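Local structure of beta-lactamase domain protein (Burkholderia ambifaria, 5I0P) at residues A[284-287]-A[288-292]; A[108-111]-A[112-115]; A[298-301]-A[302-306]; A[80-83]-A[84-87]. The protein binds two zinc ions in a metallo-beta-lactamase fold and is probably a metal-dependent hydrolase, its substrate not established. All coordinates share one frame; numbering follows the deposited sequence.

How the interactions relate
All four contacts are made within a helix or at its start, between residues three or four apart, yet their chemistry follows their place. Interactions 1 and 3 share helix 284-308, their centres about 21 Å apart: the first, nearer the zinc site, sets a buried arginine on a leucine, whereas the second carries acid-base pairs on the flanks of the helix. Interactions 2 and 4 lie together on the other side of the chain's centre from interaction 3. There Trp113 CZ3 packs 3.5 Å from Trp82 CB, and Leu114 meets Phe86. Interaction 2 is mainly buried; interaction 4 is buried on its aromatic side and more polar elsewhere.

Interaction 1 (A[284-287]-A[288-292])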
loop_
_atom_site.group_PDB
_atom_site.type_symbol
_atom_site.label_atom_id
_atom_site.label_comp_id
_atom_site.label_asym_id
_atom_site.label_seq_id
_atom_site.Cartn_x
_atom_site.Cartn_y
_atom_site.Cartn_z
ATOM N N VAL A 284 -9.437 -12.241 7.450
ATOM C CA VAL A 284 -8.514 -12.014 6.348
ATOM C C VAL A 284 -8.770 -13.004 5.220
ATOM O O VAL A 284 -8.781 -12.625 4.042
ATOM C CB VAL A 284 -7.049 -12.058 6.825
ATOM C CG1 VAL A 284 -6.672 -13.435 7.351
ATOM C CG2 VAL A 284 -6.136 -11.672 5.646
ATOM N N ARG A 285 -9.046 -14.267 5.561
ATOM C CA ARG A 285 -9.258 -15.276 4.529
ATOM C C ARG A 285 -10.532 -14.994 3.750
ATOM O O ARG A 285 -10.572 -15.193 2.527
ATOM C CB ARG A 285 -9.309 -16.674 5.137
ATOM C CG ARG A 285 -9.018 -17.766 4.108
ATOM C CD ARG A 285 -8.728 -19.114 4.754
ATOM N NE ARG A 285 -7.631 -18.969 5.695
ATOM C CZ ARG A 285 -7.425 -19.761 6.738
ATOM N NH1 ARG A 285 -8.257 -20.768 6.970
ATOM N NH2 ARG A 285 -6.399 -19.528 7.550
ATOM N N THR A 286 -11.582 -14.531 4.443
ATOM C CA THR A 286 -12.814 -14.151 3.755
ATOM C C THR A 286 -12.593 -12.981 2.795
ATOM O O THR A 286 -13.083 -13.001 1.665
ATOM C CB THR A 286 -13.902 -13.850 4.775
ATOM O OG1 THR A 286 -14.227 -15.068 5.449
ATOM C CG2 THR A 286 -15.140 -13.346 4.099
ATOM N N ARG A 287 -11.846 -11.961 3.217
ATOM C CA ARG A 287 -11.614 -10.816 2.351
ATOM C C ARG A 287 -10.813 -11.213 1.129
ATOM O O ARG A 287 -11.125 -10.792 0.001
ATOM C CB ARG A 287 -10.864 -9.737 3.107
ATOM C CG ARG A 287 -10.529 -8.519 2.276
ATOM C CD ARG A 287 -11.760 -7.933 1.577
ATOM N NE ARG A 287 -11.419 -6.716 0.835
ATOM C CZ ARG A 287 -12.145 -6.216 -0.151
ATOM N NH1 ARG A 287 -13.260 -6.828 -0.518
ATOM N NH2 ARG A 287 -11.773 -5.095 -0.748
ATOM N N ILE A 288 -9.802 -12.061 1.325
ATOM C CA ILE A 288 -8.980 -12.451 0.195
ATOM C C ILE A 288 -9.799 -13.275 -0.789
ATOM O O ILE A 288 -9.599 -13.186 -2.011
ATOM C CB ILE A 288 -7.726 -13.200 0.679
ATOM C CG1 ILE A 288 -6.716 -12.183 1.220
ATOM C CG2 ILE A 288 -7.083 -13.976 -0.470
ATOM C CD1 ILE A 288 -5.815 -12.758 2.240
ATOM N N ALA A 289 -10.733 -14.076 -0.280
ATOM C CA ALA A 289 -11.610 -14.818 -1.165
ATOM C C ALA A 289 -12.426 -13.863 -2.025
ATOM O O ALA A 289 -12.610 -14.090 -3.234
ATOM C CB ALA A 289 -12.479 -15.757 -0.345
ATOM N N GLN A 290 -12.836 -12.735 -1.437
ATOM C CA GLN A 290 -13.574 -11.717 -2.176
ATOM C C GLN A 290 -12.690 -11.038 -3.221
ATOM O O GLN A 290 -13.127 -10.759 -4.343
ATOM C CB GLN A 290 -14.115 -10.682 -1.195
ATOM C CG GLN A 290 -15.069 -11.269 -0.224
ATOM C CD GLN A 290 -15.498 -10.297 0.865
ATOM O OE1 GLN A 290 -15.076 -9.139 0.893
ATOM N NE2 GLN A 290 -16.319 -10.785 1.789
ATOM N N LEU A 291 -11.463 -10.701 -2.850
ATOM C CA LEU A 291 -10.583 -10.059 -3.803
ATOM C C LEU A 291 -10.269 -11.000 -4.962
ATOM O O LEU A 291 -10.319 -10.596 -6.131
ATOM C CB LEU A 291 -9.313 -9.621 -3.079
ATOM C CG LEU A 291 -9.544 -8.586 -1.974
ATOM C CD1 LEU A 291 -8.303 -8.527 -1.118
ATOM C CD2 LEU A 291 -9.830 -7.240 -2.546
ATOM N N ARG A 292 -10.024 -12.281 -4.668
ATOM C CA ARG A 292 -9.752 -13.213 -5.757
ATOM C C ARG A 292 -10.959 -13.350 -6.679
ATOM O O ARG A 292 -10.801 -13.340 -7.905
ATOM C CB ARG A 292 -9.321 -14.592 -5.233
ATOM C CG ARG A 292 -8.050 -14.648 -4.438
ATOM C CD ARG A 292 -7.590 -16.109 -4.216
ATOM N NE ARG A 292 -6.316 -16.205 -3.491
ATOM C CZ ARG A 292 -5.121 -15.934 -4.008
ATOM N NH1 ARG A 292 -4.041 -16.064 -3.261
ATOM N NH2 ARG A 292 -4.999 -15.538 -5.256
#
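Arg287 lays its guanidinium across Leu291 and turns its edge to Gln290, an i to i+3 and i+4 arrangement on the first turns of helix 284-308, which follows the last strand (281-282) of the second sheet of the metallo-beta-lactamase fold. CG stands anti to the backbone N (chi1 178°) and the chain then bends at chi2, which carries the charged end forward along the helix. Leu291 crosses it at about a right angle, its CD2 methyl sitting over one guanidinium face toward the rim, 3.4 Å from NH2. A branched aliphatic side chain suits this place, because it can cover a flat cation without competing for its N-H groups. Gln290 comes from another direction: its OE1 accepts from Arg287 NH1 at 3.3 Å, in the plane of the amide and close to that of the guanidinium, although the two planes are 79° apart. Other N-H groups go outside the helix, NE to the carbonyl of Leu235 and NH2, weakly, to that of Ile238, so carbonyl oxygens supply much of what this buried cation needs. Gln290 also rests NE2 beside the Thr286 methyl CG2, 3.6 Å away. On another side of the helix Val284 and Ile288 run side by side and pack on Tyr264 of helix 262-265. There the valine CG2 lies 3.6 Å from Ile288 CD1, a methyl that also approaches Val284 O at 3.5 Å.

Interaction 2 (A[108-111]-A[112-115])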
loop_
_atom_site.group_PDB
_atom_site.type_symbol
_atom_site.label_atom_id
_atom_site.label_comp_id
_atom_site.label_asym_id
_atom_site.label_seq_id
_atom_site.Cartn_x
_atom_site.Cartn_y
_atom_site.Cartn_z
ATOM N N PHE A 108 4.440 7.627 2.724
ATOM C CA PHE A 108 5.844 7.990 2.716
ATOM C C PHE A 108 6.079 9.487 2.730
ATOM O O PHE A 108 7.187 9.904 3.065
ATOM C CB PHE A 108 6.509 7.409 1.461
ATOM C CG PHE A 108 8.000 7.481 1.435
ATOM C CD1 PHE A 108 8.759 7.141 2.540
ATOM C CD2 PHE A 108 8.661 7.831 0.254
ATOM C CE1 PHE A 108 10.170 7.177 2.491
ATOM C CE2 PHE A 108 10.055 7.833 0.176
ATOM C CZ PHE A 108 10.809 7.513 1.314
ATOM N N GLY A 109 5.061 10.294 2.417
ATOM C CA GLY A 109 5.270 11.721 2.210
ATOM C C GLY A 109 5.952 12.430 3.370
ATOM O O GLY A 109 6.866 13.242 3.163
ATOM N N LEU A 110 5.509 12.159 4.608
ATOM C CA LEU A 110 6.020 12.881 5.773
ATOM C C LEU A 110 7.162 12.149 6.469
ATOM O O LEU A 110 7.472 12.455 7.631
ATOM C CB LEU A 110 4.904 13.163 6.777
ATOM C CG LEU A 110 4.065 14.341 6.360
ATOM C CD1 LEU A 110 2.978 14.561 7.381
ATOM C CD2 LEU A 110 4.959 15.530 6.246
ATOM N N ALA A 111 7.766 11.174 5.793
ATOM C CA ALA A 111 8.820 10.390 6.414
ATOM C C ALA A 111 10.009 11.271 6.801
ATOM O O ALA A 111 10.491 11.214 7.948
ATOM C CB ALA A 111 9.232 9.258 5.478
ATOM N N ASN A 112 10.474 12.130 5.884
ATOM C CA ASN A 112 11.609 12.978 6.238
ATOM C C ASN A 112 11.257 13.930 7.372
ATOM O O ASN A 112 12.012 14.063 8.340
ATOM C CB ASN A 112 12.114 13.767 5.046
ATOM C CG ASN A 112 13.454 14.405 5.346
ATOM O OD1 ASN A 112 14.477 13.715 5.386
ATOM N ND2 ASN A 112 13.461 15.692 5.595
ATOM N N TRP A 113 10.097 14.581 7.280
ATOM C CA TRP A 113 9.622 15.475 8.341
ATOM C C TRP A 113 9.534 14.764 9.685
ATOM O O TRP A 113 9.973 15.298 10.712
ATOM C CB TRP A 113 8.250 16.011 7.957
ATOM C CG TRP A 113 7.678 17.019 8.881
ATOM C CD1 TRP A 113 8.001 18.338 8.943
ATOM C CD2 TRP A 113 6.626 16.817 9.835
ATOM N NE1 TRP A 113 7.226 18.960 9.877
ATOM C CE2 TRP A 113 6.366 18.050 10.430
ATOM C CE3 TRP A 113 5.879 15.711 10.237
ATOM C CZ2 TRP A 113 5.412 18.207 11.438
ATOM C CZ3 TRP A 113 4.905 15.885 11.241
ATOM C CH2 TRP A 113 4.690 17.113 11.813
ATOM N N LEU A 114 8.964 13.552 9.695
ATOM C CA LEU A 114 8.898 12.772 10.925
ATOM C C LEU A 114 10.279 12.409 11.427
ATOM O O LEU A 114 10.602 12.631 12.598
ATOM C CB LEU A 114 8.087 11.493 10.705
ATOM C CG LEU A 114 6.582 11.721 10.594
ATOM C CD1 LEU A 114 5.882 10.407 10.347
ATOM C CD2 LEU A 114 6.034 12.402 11.807
ATOM N N CYS A 115 11.128 11.887 10.534
ATOM C CA CYS A 115 12.453 11.445 10.929
ATOM C C CYS A 115 13.218 12.551 11.605
ATOM O O CYS A 115 13.997 12.295 12.534
ATOM C CB CYS A 115 13.235 10.987 9.710
ATOM S SG CYS A 115 12.803 9.381 9.238
HETATM O O HOH W 1 9.603 11.234 3.136
HETATM O O HOH W 2 8.648 14.744 4.789
#
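Leu110 and Ala111 offer their carbonyls to the first helical turn: Leu114 N binds Leu110 O at 2.8 Å and Cys115 N binds Ala111 O at 2.7 Å. Before them a type I turn runs from Phe108 to Ala111, and Leu110 holds the N-cap position. Two waters join turn to helix. One accepts from Asn112 N and lies within hydrogen-bonding distance of Phe108 O, 2.8 Å away, while the other accepts from Trp113 N at 2.9 Å and donates to Gly109 O. N-H groups of the first turn, which lack a preceding helical turn to bind, are thus taken up by water that links them back. Among the side chains, Leu110 and Trp113 run alongside one another in the same direction, with Leu110 CD2 3.7 Å from Trp113 CB and obliquely placed against the indole. Trp113 has CG anti to the backbone N (chi1 -175°), which swings the ring beside that methyl; its NE1 is bonded to Asp119. Leu114 CG lies 3.2 Å from Leu110 O, its contact with Leu110 CB being looser, and the side chain packs on Val98 of strand 95-99. Leucines suit this buried side, and the small Ala111 fits against Cys71. Turn and helix start directly follow the HxHxDH zinc-binding motif, which ends in the ligands Asp106 and His107.

Interaction 3 (A[298-301]-A[302-306]); sequences RLEE and VRVAC
Residues 298-301 and 302-306 are consecutive turns of helix 284-308, joined by regular i to i+4 bonds such as Arg303 N to Leu299 O at 2.8 Å. Across the junction, the side-chain link is a salt bridge between Glu300 OE1 and Arg303 NH1, 2.6 Å apart. The glutamate starts anti to its own N and bends at chi2 (57°), bringing OE1 to the guanidinium edge and to 3.3 Å from Arg303 CD; it crosses the extended arginine at about a right angle. The bond is short but bent (134°): the N-H meets OE1 nearly along the C-O axis, with the oxygen 27° out of the guanidinium plane. Arg303 NE pairs with Glu350, so the arginine answers two acids, which its several N-H groups allow. A second pair, Arg298 with Glu301, lies within the first turn: NH2 reaches Glu301 OE1 at 2.8 Å from above the carboxylate plane, and the bond of NE to OE2 is weak. Val302 sends CG2 to 3.4 Å from Arg298 O, a compact beta-branched residue for a closely packed side. That valine lies between helices, touching Ile316 and Met320 of helix 313-320 and Leu342 and Leu345 of helix 333-347, while Arg303 also rests on Leu345.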
loop_
_atom_site.group_PDB
_atom_site.type_symbol
_atom_site.label_atom_id
_atom_site.label_comp_id
_atom_site.label_asym_id
_atom_site.label_seq_id
_atom_site.Cartn_x
_atom_site.Cartn_y
_atom_site.Cartn_z
ATOM N N ARG A 298 -13.290 -9.514 -13.081
ATOM C CA ARG A 298 -12.694 -8.501 -13.948
ATOM C C ARG A 298 -11.983 -9.141 -15.144
ATOM O O ARG A 298 -12.199 -8.743 -16.299
ATOM C CB ARG A 298 -11.731 -7.627 -13.128
ATOM C CG ARG A 298 -12.132 -6.155 -12.993
ATOM C CD ARG A 298 -13.336 -5.958 -12.071
ATOM N NE ARG A 298 -14.633 -6.335 -12.665
ATOM C CZ ARG A 298 -15.623 -6.957 -12.005
ATOM N NH1 ARG A 298 -15.465 -7.283 -10.721
ATOM N NH2 ARG A 298 -16.773 -7.251 -12.625
ATOM N N LEU A 299 -11.176 -10.177 -14.881
ATOM C CA LEU A 299 -10.452 -10.874 -15.941
ATOM C C LEU A 299 -11.397 -11.511 -16.954
ATOM O O LEU A 299 -11.147 -11.474 -18.160
ATOM C CB LEU A 299 -9.561 -11.949 -15.334
ATOM C CG LEU A 299 -8.295 -11.462 -14.656
ATOM C CD1 LEU A 299 -7.653 -12.589 -13.792
ATOM C CD2 LEU A 299 -7.347 -10.914 -15.734
ATOM N N GLU A 300 -12.489 -12.095 -16.479
ATOM C CA GLU A 300 -13.427 -12.728 -17.379
ATOM C C GLU A 300 -14.078 -11.695 -18.305
ATOM O O GLU A 300 -14.279 -11.953 -19.495
ATOM C CB GLU A 300 -14.444 -13.518 -16.558
ATOM C CG GLU A 300 -15.329 -14.453 -17.376
ATOM C CD GLU A 300 -14.527 -15.475 -18.210
ATOM O OE1 GLU A 300 -13.344 -15.768 -17.888
ATOM O OE2 GLU A 300 -15.087 -15.980 -19.210
ATOM N N GLU A 301 -14.368 -10.500 -17.791
ATOM C CA GLU A 301 -14.931 -9.472 -18.658
ATOM C C GLU A 301 -13.947 -9.104 -19.749
ATOM O O GLU A 301 -14.338 -8.835 -20.892
ATOM C CB GLU A 301 -15.350 -8.236 -17.857
ATOM C CG GLU A 301 -16.466 -8.566 -16.880
ATOM C CD GLU A 301 -16.760 -7.464 -15.888
ATOM O OE1 GLU A 301 -17.792 -7.581 -15.185
ATOM O OE2 GLU A 301 -15.960 -6.511 -15.777
ATOM N N VAL A 302 -12.661 -9.095 -19.416
ATOM C CA VAL A 302 -11.666 -8.806 -20.431
ATOM C C VAL A 302 -11.563 -9.958 -21.433
ATOM O O VAL A 302 -11.478 -9.727 -22.648
ATOM C CB VAL A 302 -10.330 -8.475 -19.768
ATOM C CG1 VAL A 302 -9.300 -8.226 -20.836
ATOM C CG2 VAL A 302 -10.508 -7.265 -18.896
ATOM N N ARG A 303 -11.583 -11.211 -20.960
ATOM C CA ARG A 303 -11.664 -12.331 -21.901
ATOM C C ARG A 303 -12.822 -12.152 -22.878
ATOM O O ARG A 303 -12.662 -12.299 -24.098
ATOM C CB ARG A 303 -11.853 -13.660 -21.175
ATOM C CG ARG A 303 -10.650 -14.209 -20.500
ATOM C CD ARG A 303 -10.895 -15.660 -20.066
ATOM N NE ARG A 303 -9.774 -16.095 -19.248
ATOM C CZ ARG A 303 -9.740 -15.991 -17.927
ATOM N NH1 ARG A 303 -10.787 -15.491 -17.286
ATOM N NH2 ARG A 303 -8.668 -16.385 -17.252
ATOM N N VAL A 304 -14.004 -11.822 -22.336
ATOM C CA VAL A 304 -15.202 -11.700 -23.147
ATOM C C VAL A 304 -15.013 -10.618 -24.196
ATOM O O VAL A 304 -15.426 -10.775 -25.351
ATOM C CB VAL A 304 -16.422 -11.426 -22.232
ATOM C CG1 VAL A 304 -17.673 -11.080 -23.035
ATOM C CG2 VAL A 304 -16.707 -12.627 -21.358
ATOM N N ALA A 305 -14.396 -9.500 -23.810
ATOM C CA ALA A 305 -14.243 -8.391 -24.744
ATOM C C ALA A 305 -13.265 -8.730 -25.869
ATOM O O ALA A 305 -13.548 -8.434 -27.035
ATOM C CB ALA A 305 -13.835 -7.112 -24.002
ATOM N N CYS A 306 -12.140 -9.388 -25.557
ATOM C CA CYS A 306 -11.160 -9.720 -26.591
ATOM C C CYS A 306 -11.566 -10.922 -27.429
ATOM O O CYS A 306 -10.945 -11.174 -28.457
ATOM C CB CYS A 306 -9.797 -10.011 -25.969
ATOM S SG CYS A 306 -9.123 -8.639 -25.037
#

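Interaction 4 (A[80-83]-A[84-87])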
loop_
_atom_site.group_PDB
_atom_site.type_symbol
_atom_site.label_atom_id
_atom_site.label_comp_id
_atom_site.label_asym_id
_atom_site.label_seq_id
_atom_site.Cartn_x
_atom_site.Cartn_y
_atom_site.Cartn_z
ATOM N N THR A 80 -0.388 19.161 11.177
ATOM C CA THR A 80 -1.010 19.713 12.369
ATOM C C THR A 80 -1.456 18.600 13.307
ATOM O O THR A 80 -1.300 18.713 14.534
ATOM C CB THR A 80 -2.217 20.585 11.975
ATOM O OG1 THR A 80 -1.802 21.674 11.138
ATOM C CG2 THR A 80 -2.907 21.175 13.239
ATOM N N HIS A 81 -2.032 17.521 12.748
ATOM C CA HIS A 81 -2.493 16.413 13.582
ATOM C C HIS A 81 -1.318 15.635 14.188
ATOM O O HIS A 81 -1.388 15.189 15.342
ATOM C CB HIS A 81 -3.409 15.495 12.772
ATOM C CG HIS A 81 -4.703 16.132 12.349
ATOM N ND1 HIS A 81 -5.297 17.163 13.050
ATOM C CD2 HIS A 81 -5.527 15.870 11.303
ATOM C CE1 HIS A 81 -6.422 17.511 12.450
ATOM N NE2 HIS A 81 -6.592 16.738 11.394
ATOM N N TRP A 82 -0.225 15.474 13.443
ATOM C CA TRP A 82 0.964 14.859 14.027
ATOM C C TRP A 82 1.473 15.686 15.200
ATOM O O TRP A 82 1.784 15.142 16.272
ATOM C CB TRP A 82 2.064 14.713 12.977
ATOM C CG TRP A 82 2.121 13.401 12.277
ATOM C CD1 TRP A 82 2.112 13.201 10.928
ATOM C CD2 TRP A 82 2.215 12.101 12.880
ATOM N NE1 TRP A 82 2.193 11.857 10.650
ATOM C CE2 TRP A 82 2.249 11.156 11.827
ATOM C CE3 TRP A 82 2.251 11.639 14.207
ATOM C CZ2 TRP A 82 2.361 9.775 12.054
ATOM C CZ3 TRP A 82 2.347 10.266 14.436
ATOM C CH2 TRP A 82 2.398 9.351 13.358
ATOM N N GLU A 83 1.553 17.015 15.018
ATOM C CA GLU A 83 2.007 17.871 16.115
ATOM C C GLU A 83 1.126 17.722 17.337
ATOM O O GLU A 83 1.629 17.721 18.463
ATOM C CB GLU A 83 2.071 19.333 15.685
ATOM C CG GLU A 83 3.325 19.649 14.869
ATOM C CD GLU A 83 4.604 19.425 15.660
ATOM O OE1 GLU A 83 5.571 18.937 15.078
ATOM O OE2 GLU A 83 4.634 19.713 16.874
ATOM N N GLN A 84 -0.181 17.553 17.134
ATOM C CA GLN A 84 -1.085 17.320 18.250
ATOM C C GLN A 84 -0.833 15.963 18.896
ATOM O O GLN A 84 -0.899 15.832 20.126
ATOM C CB GLN A 84 -2.533 17.425 17.785
ATOM C CG GLN A 84 -3.034 18.850 17.626
ATOM C CD GLN A 84 -4.336 18.939 16.834
ATOM O OE1 GLN A 84 -4.886 17.927 16.363
ATOM N NE2 GLN A 84 -4.828 20.167 16.670
ATOM N N ILE A 85 -0.534 14.941 18.094
ATOM C CA ILE A 85 -0.244 13.636 18.681
ATOM C C ILE A 85 1.077 13.668 19.438
ATOM O O ILE A 85 1.211 13.050 20.503
ATOM C CB ILE A 85 -0.258 12.544 17.604
ATOM C CG1 ILE A 85 -1.706 12.089 17.333
ATOM C CG2 ILE A 85 0.709 11.389 17.983
ATOM C CD1 ILE A 85 -2.073 12.032 15.890
ATOM N N PHE A 86 2.065 14.398 18.914
ATOM C CA PHE A 86 3.306 14.574 19.650
ATOM C C PHE A 86 3.045 15.226 20.992
ATOM O O PHE A 86 3.652 14.854 22.006
ATOM C CB PHE A 86 4.287 15.440 18.854
ATOM C CG PHE A 86 4.652 14.901 17.492
ATOM C CD1 PHE A 86 4.583 13.538 17.213
ATOM C CD2 PHE A 86 5.110 15.767 16.510
ATOM C CE1 PHE A 86 4.962 13.042 15.948
ATOM C CE2 PHE A 86 5.507 15.292 15.253
ATOM C CZ PHE A 86 5.427 13.928 14.965
ATOM N N ASP A 87 2.130 16.196 21.025
ATOM C CA ASP A 87 1.946 16.969 22.244
ATOM C C ASP A 87 1.137 16.216 23.287
ATOM O O ASP A 87 1.395 16.345 24.489
ATOM C CB ASP A 87 1.300 18.320 21.932
ATOM C CG ASP A 87 2.276 19.295 21.283
ATOM O OD1 ASP A 87 1.847 20.280 20.648
ATOM O OD2 ASP A 87 3.492 19.110 21.458
#
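Aromatic packing comes first: one helical turn apart, the six-membered ring of Trp82 and the Phe86 ring are inclined by only 23° but so displaced that they hardly overlap, centroids 5.5 Å apart. Contact is at the margins, Trp82 CE3 lying 3.5 Å from Phe86 CE1. Ile85 adds CG2 at 4.1 Å from Trp82 CZ3, and broad apolar groups fill the buried side of helix 76-88, within a beta-alpha-beta unit. Trp82 O sits over one face of the Phe86 ring, toward its rim; the same oxygen accepts from Phe86 N at 2.8 Å.

Among polar contacts, Glu83 bends at chi2 (-62°), which brings OE1 to the edge of the Phe86 ring, 3.5 Å from CD2, with the carboxylate nearly perpendicular to it. That oxygen also accepts from Asp119 N, and OE2 pairs with Arg122, as does Asp87. His81, resting on strand 37-43, gives exposed Gln84 a weak bond from ND1 to OE1 (3.4 Å) near the imidazole plane, polar groups suiting a partly solvated flank.

Glu83 OE2 and Asp87 OD1 stand 4.7 Å apart, and their shared arginine probably offsets the repulsion; an acid oxygen at the slightly positive C-H edge of phenylalanine is probably favourable too.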